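Protein TP_0956 (Treponema pallidum subsp. pallidum, PDB 3U64) is a lipoprotein that probably serves as the T-component of a TRAP transporter, with a helical, tetratricopeptide-repeat-like fold apparently suited to binding partner proteins. Local coordinates at residues Asn255-Ile269 with Gln285-Phe299. Sequence-based numbering, arbitrary orientation.
Sequences NRAGFDEALDRALAI and QKRARWLKAHVQDFF. With SO4 (sulfate ion), chain B.
K292 NZ forms salt bridges with D260 and D264. The lysine bends at its last two torsions, which brings NZ to 3.2 Å from D260 OD1 and 3.1 Å from D264 OD1; both oxygens are met from above their carboxylate planes. R256 extends the network through a weak bond from NE to D260 OD2, while R256 NH1 donates to Q296 OE1 at 3.0 Å, close to the guanidinium plane but above the amide carbonyl plane. V295 CG2 lies over one face of that guanidinium.

Among the aromatics, F299 turns its edge to the face of F259 in a T-shaped pair, centroids 5.0 Å apart and planes at 74°. The opposite face of F259 is met by L263 CD1. R256 CB sits over the F299 ring in a CH-pi contact, 3.9 Å from the centroid.

The helix axes of 256-268 and 285-293 run roughly antiparallel (147° between their directions), with a closest approach of 9.3 Å, as a helical hairpin consistent with the TPR-like family. L267 packs as a knob among Q285, A288, R289 and K292, and K292 among D260, L263, D264 and L267; A288 CB meets L263, A266 and L267. Helix 240-250 packs against F259 and L263.

At the C-terminal end of segment 255-269, Q285 NE2 donates to A266 O (2.9 Å) and I269 O (2.8 Å), both near its amide plane, so two bonds fix the amide's rotation.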
# COMPACT_ATOMS: atom_id res chain seq x y z
N ASN A 255 -17.90 -36.06 9.82
CA ASN A 255 -18.30 -36.53 8.50
C ASN A 255 -17.27 -36.14 7.44
O ASN A 255 -17.42 -35.14 6.73
CB ASN A 255 -19.69 -36.00 8.14
CG ASN A 255 -20.19 -36.52 6.80
OD1 ASN A 255 -19.54 -37.34 6.15
ND2 ASN A 255 -21.36 -36.04 6.38
N ARG A 256 -16.21 -36.93 7.36
CA ARG A 256 -15.14 -36.65 6.42
C ARG A 256 -15.57 -36.81 4.96
O ARG A 256 -15.17 -36.02 4.10
CB ARG A 256 -13.93 -37.52 6.70
CG ARG A 256 -13.00 -37.60 5.51
CD ARG A 256 -11.57 -37.43 5.92
NE ARG A 256 -10.70 -37.46 4.74
CZ ARG A 256 -9.40 -37.69 4.79
NH1 ARG A 256 -8.82 -37.93 5.96
NH2 ARG A 256 -8.69 -37.70 3.67
N ALA A 257 -16.38 -37.83 4.68
CA ALA A 257 -16.95 -38.02 3.35
C ALA A 257 -17.63 -36.75 2.83
O ALA A 257 -17.29 -36.25 1.77
CB ALA A 257 -17.94 -39.17 3.36
N GLY A 258 -18.60 -36.24 3.59
CA GLY A 258 -19.32 -35.02 3.23
C GLY A 258 -18.42 -33.80 3.12
O GLY A 258 -18.56 -33.00 2.20
N PHE A 259 -17.50 -33.66 4.07
CA PHE A 259 -16.47 -32.63 4.04
C PHE A 259 -15.79 -32.59 2.66
O PHE A 259 -15.75 -31.54 2.00
CB PHE A 259 -15.48 -32.90 5.19
CG PHE A 259 -14.25 -32.00 5.22
CD1 PHE A 259 -14.21 -30.88 6.04
CD2 PHE A 259 -13.12 -32.31 4.47
CE1 PHE A 259 -13.08 -30.07 6.10
CE2 PHE A 259 -11.98 -31.51 4.52
CZ PHE A 259 -11.96 -30.39 5.34
N ASP A 260 -15.31 -33.74 2.19
CA ASP A 260 -14.59 -33.82 0.92
C ASP A 260 -15.45 -33.46 -0.29
O ASP A 260 -15.07 -32.61 -1.09
CB ASP A 260 -13.93 -35.19 0.73
CG ASP A 260 -12.56 -35.29 1.41
OD1 ASP A 260 -11.87 -34.25 1.54
OD2 ASP A 260 -12.17 -36.41 1.81
N GLU A 261 -16.61 -34.10 -0.41
CA GLU A 261 -17.57 -33.76 -1.47
C GLU A 261 -17.88 -32.26 -1.49
O GLU A 261 -17.88 -31.64 -2.55
CB GLU A 261 -18.88 -34.52 -1.29
CG GLU A 261 -18.80 -36.01 -1.57
CD GLU A 261 -20.15 -36.72 -1.39
OE1 GLU A 261 -21.15 -36.06 -1.04
OE2 GLU A 261 -20.20 -37.95 -1.62
N ALA A 262 -18.19 -31.70 -0.33
CA ALA A 262 -18.62 -30.31 -0.27
C ALA A 262 -17.53 -29.40 -0.81
O ALA A 262 -17.80 -28.49 -1.61
CB ALA A 262 -19.00 -29.93 1.16
N LEU A 263 -16.30 -29.65 -0.38
CA LEU A 263 -15.16 -28.84 -0.84
C LEU A 263 -14.84 -29.07 -2.31
O LEU A 263 -14.37 -28.17 -3.01
CB LEU A 263 -13.93 -29.09 0.02
CG LEU A 263 -14.09 -28.75 1.50
CD1 LEU A 263 -12.82 -29.08 2.30
CD2 LEU A 263 -14.48 -27.29 1.68
N ASP A 264 -15.09 -30.29 -2.79
CA ASP A 264 -14.92 -30.55 -4.21
C ASP A 264 -15.94 -29.73 -5.00
O ASP A 264 -15.64 -29.21 -6.07
CB ASP A 264 -15.08 -32.03 -4.53
CG ASP A 264 -13.82 -32.83 -4.22
OD1 ASP A 264 -12.75 -32.21 -4.04
OD2 ASP A 264 -13.91 -34.07 -4.17
N ARG A 265 -17.14 -29.61 -4.46
CA ARG A 265 -18.14 -28.74 -5.07
C ARG A 265 -17.72 -27.26 -5.04
O ARG A 265 -17.85 -26.58 -6.04
CB ARG A 265 -19.51 -28.97 -4.45
CG ARG A 265 -20.11 -30.31 -4.88
CD ARG A 265 -21.55 -30.46 -4.46
NE ARG A 265 -21.66 -30.77 -3.04
CZ ARG A 265 -22.14 -31.91 -2.55
NH1 ARG A 265 -22.57 -32.86 -3.37
NH2 ARG A 265 -22.19 -32.09 -1.24
N ALA A 266 -17.19 -26.79 -3.91
CA ALA A 266 -16.68 -25.41 -3.83
C ALA A 266 -15.61 -25.16 -4.88
O ALA A 266 -15.58 -24.11 -5.50
CB ALA A 266 -16.11 -25.10 -2.43
N LEU A 267 -14.73 -26.14 -5.08
CA LEU A 267 -13.62 -26.00 -6.03
C LEU A 267 -13.98 -26.24 -7.50
O LEU A 267 -13.18 -25.96 -8.39
CB LEU A 267 -12.46 -26.92 -5.62
CG LEU A 267 -11.84 -26.56 -4.26
CD1 LEU A 267 -10.74 -27.52 -3.85
CD2 LEU A 267 -11.32 -25.13 -4.29
N ALA A 268 -15.17 -26.78 -7.77
CA ALA A 268 -15.57 -27.04 -9.15
C ALA A 268 -16.04 -25.75 -9.82
O ALA A 268 -16.09 -25.66 -11.05
CB ALA A 268 -16.65 -28.13 -9.21
N ILE A 269 -16.39 -24.75 -9.02
CA ILE A 269 -16.84 -23.47 -9.55
C ILE A 269 -15.74 -22.75 -10.33
O ILE A 269 -14.59 -22.63 -9.88
CB ILE A 269 -17.42 -22.58 -8.43
CG1 ILE A 269 -18.65 -23.26 -7.79
CG2 ILE A 269 -17.76 -21.17 -8.96
CD1 ILE A 269 -18.92 -22.78 -6.36
N GLN A 285 -12.22 -20.00 -2.59
CA GLN A 285 -11.59 -21.21 -3.10
C GLN A 285 -10.19 -21.44 -2.49
O GLN A 285 -9.82 -22.58 -2.25
CB GLN A 285 -11.59 -21.23 -4.63
CG GLN A 285 -13.00 -21.26 -5.19
CD GLN A 285 -13.03 -21.52 -6.68
OE1 GLN A 285 -12.23 -20.97 -7.44
NE2 GLN A 285 -13.96 -22.36 -7.12
N LYS A 286 -9.45 -20.36 -2.24
CA LYS A 286 -8.20 -20.48 -1.48
C LYS A 286 -8.45 -21.13 -0.13
O LYS A 286 -7.69 -21.99 0.31
CB LYS A 286 -7.55 -19.11 -1.23
CG LYS A 286 -6.87 -18.51 -2.42
CD LYS A 286 -5.95 -17.37 -1.99
CE LYS A 286 -4.79 -17.89 -1.13
NZ LYS A 286 -3.82 -16.82 -0.76
N ARG A 287 -9.53 -20.72 0.54
CA ARG A 287 -9.88 -21.29 1.83
C ARG A 287 -10.25 -22.80 1.76
O ARG A 287 -9.83 -23.58 2.60
CB ARG A 287 -11.00 -20.49 2.48
CG ARG A 287 -11.44 -21.06 3.80
CD ARG A 287 -11.19 -20.10 4.94
NE ARG A 287 -11.62 -20.69 6.21
CZ ARG A 287 -10.80 -21.19 7.12
NH1 ARG A 287 -9.49 -21.16 6.92
NH2 ARG A 287 -11.29 -21.71 8.24
N ALA A 288 -11.04 -23.19 0.76
CA ALA A 288 -11.40 -24.59 0.55
C ALA A 288 -10.17 -25.45 0.22
O ALA A 288 -10.03 -26.56 0.71
CB ALA A 288 -12.46 -24.71 -0.57
N ARG A 289 -9.28 -24.92 -0.61
CA ARG A 289 -8.01 -25.60 -0.87
C ARG A 289 -7.22 -25.85 0.42
O ARG A 289 -6.66 -26.93 0.63
CB ARG A 289 -7.17 -24.78 -1.84
CG ARG A 289 -6.87 -25.47 -3.14
CD ARG A 289 -6.42 -24.47 -4.20
NE ARG A 289 -7.50 -24.20 -5.16
CZ ARG A 289 -7.89 -22.99 -5.55
NH1 ARG A 289 -7.30 -21.90 -5.08
NH2 ARG A 289 -8.88 -22.88 -6.43
N TRP A 290 -7.17 -24.85 1.29
CA TRP A 290 -6.46 -24.99 2.57
C TRP A 290 -7.12 -26.05 3.47
O TRP A 290 -6.44 -26.89 4.05
CB TRP A 290 -6.43 -23.66 3.29
CG TRP A 290 -5.73 -23.68 4.59
CD1 TRP A 290 -4.39 -23.53 4.81
CD2 TRP A 290 -6.33 -23.82 5.89
NE1 TRP A 290 -4.12 -23.58 6.15
CE2 TRP A 290 -5.29 -23.76 6.84
CE3 TRP A 290 -7.64 -24.00 6.33
CZ2 TRP A 290 -5.52 -23.87 8.21
CZ3 TRP A 290 -7.88 -24.12 7.70
CH2 TRP A 290 -6.82 -24.05 8.62
N LEU A 291 -8.44 -26.01 3.57
CA LEU A 291 -9.18 -27.00 4.34
C LEU A 291 -8.85 -28.41 3.85
O LEU A 291 -8.54 -29.29 4.67
CB LEU A 291 -10.68 -26.74 4.26
CG LEU A 291 -11.20 -25.56 5.10
CD1 LEU A 291 -12.64 -25.23 4.73
CD2 LEU A 291 -11.08 -25.87 6.60
N LYS A 292 -8.91 -28.63 2.54
CA LYS A 292 -8.57 -29.94 1.99
C LYS A 292 -7.14 -30.36 2.37
O LYS A 292 -6.93 -31.49 2.81
CB LYS A 292 -8.76 -30.00 0.47
CG LYS A 292 -10.21 -30.05 0.04
CD LYS A 292 -10.34 -30.39 -1.42
CE LYS A 292 -10.30 -31.89 -1.64
NZ LYS A 292 -11.57 -32.58 -1.21
N ALA A 293 -6.18 -29.46 2.22
CA ALA A 293 -4.79 -29.77 2.57
C ALA A 293 -4.65 -30.15 4.05
O ALA A 293 -3.83 -30.99 4.41
CB ALA A 293 -3.86 -28.61 2.23
N HIS A 294 -5.48 -29.53 4.89
CA HIS A 294 -5.42 -29.77 6.33
C HIS A 294 -6.48 -30.73 6.86
O HIS A 294 -6.83 -30.69 8.04
CB HIS A 294 -5.53 -28.44 7.07
CG HIS A 294 -4.27 -27.64 7.02
ND1 HIS A 294 -3.49 -27.42 8.14
CD2 HIS A 294 -3.64 -27.03 5.99
CE1 HIS A 294 -2.44 -26.69 7.80
NE2 HIS A 294 -2.51 -26.44 6.50
N VAL A 295 -7.00 -31.59 6.00
CA VAL A 295 -8.10 -32.46 6.41
C VAL A 295 -7.73 -33.31 7.64
O VAL A 295 -8.55 -33.50 8.54
CB VAL A 295 -8.57 -33.35 5.25
CG1 VAL A 295 -7.38 -34.14 4.66
CG2 VAL A 295 -9.72 -34.28 5.70
N GLN A 296 -6.48 -33.76 7.69
CA GLN A 296 -6.00 -34.62 8.78
C GLN A 296 -6.04 -33.95 10.16
O GLN A 296 -6.04 -34.64 11.19
CB GLN A 296 -4.58 -35.10 8.46
CG GLN A 296 -4.48 -35.99 7.23
CD GLN A 296 -5.14 -37.33 7.45
OE1 GLN A 296 -5.90 -37.80 6.61
NE2 GLN A 296 -4.85 -37.96 8.59
N ASP A 297 -6.05 -32.62 10.16
CA ASP A 297 -6.16 -31.84 11.39
C ASP A 297 -7.54 -31.99 12.00
O ASP A 297 -7.70 -31.86 13.21
CB ASP A 297 -5.93 -30.35 11.12
CG ASP A 297 -4.53 -30.02 10.63
OD1 ASP A 297 -3.77 -30.95 10.25
OD2 ASP A 297 -4.18 -28.82 10.62
N PHE A 298 -8.53 -32.27 11.15
CA PHE A 298 -9.93 -32.17 11.57
C PHE A 298 -10.63 -33.51 11.79
O PHE A 298 -11.63 -33.57 12.51
CB PHE A 298 -10.72 -31.28 10.58
CG PHE A 298 -9.99 -30.05 10.18
CD1 PHE A 298 -9.59 -29.13 11.14
CD2 PHE A 298 -9.69 -29.81 8.85
CE1 PHE A 298 -8.89 -28.00 10.78
CE2 PHE A 298 -8.99 -28.67 8.48
CZ PHE A 298 -8.59 -27.77 9.45
N PHE A 299 -10.10 -34.58 11.19
CA PHE A 299 -10.68 -35.91 11.38
C PHE A 299 -9.68 -36.95 11.90
O PHE A 299 -8.47 -36.73 11.89
CB PHE A 299 -11.32 -36.37 10.08
CG PHE A 299 -12.31 -35.39 9.52
CD1 PHE A 299 -13.62 -35.38 9.98
CD2 PHE A 299 -11.93 -34.47 8.55
CE1 PHE A 299 -14.54 -34.47 9.48
CE2 PHE A 299 -12.84 -33.56 8.05
CZ PHE A 299 -14.15 -33.55 8.51
S SO4 B . -3.69 -21.49 -3.50
O1 SO4 B . -4.83 -22.04 -4.22
O2 SO4 B . -3.23 -20.28 -4.17
O3 SO4 B . -4.11 -21.18 -2.13
O4 SO4 B . -2.61 -22.47 -3.46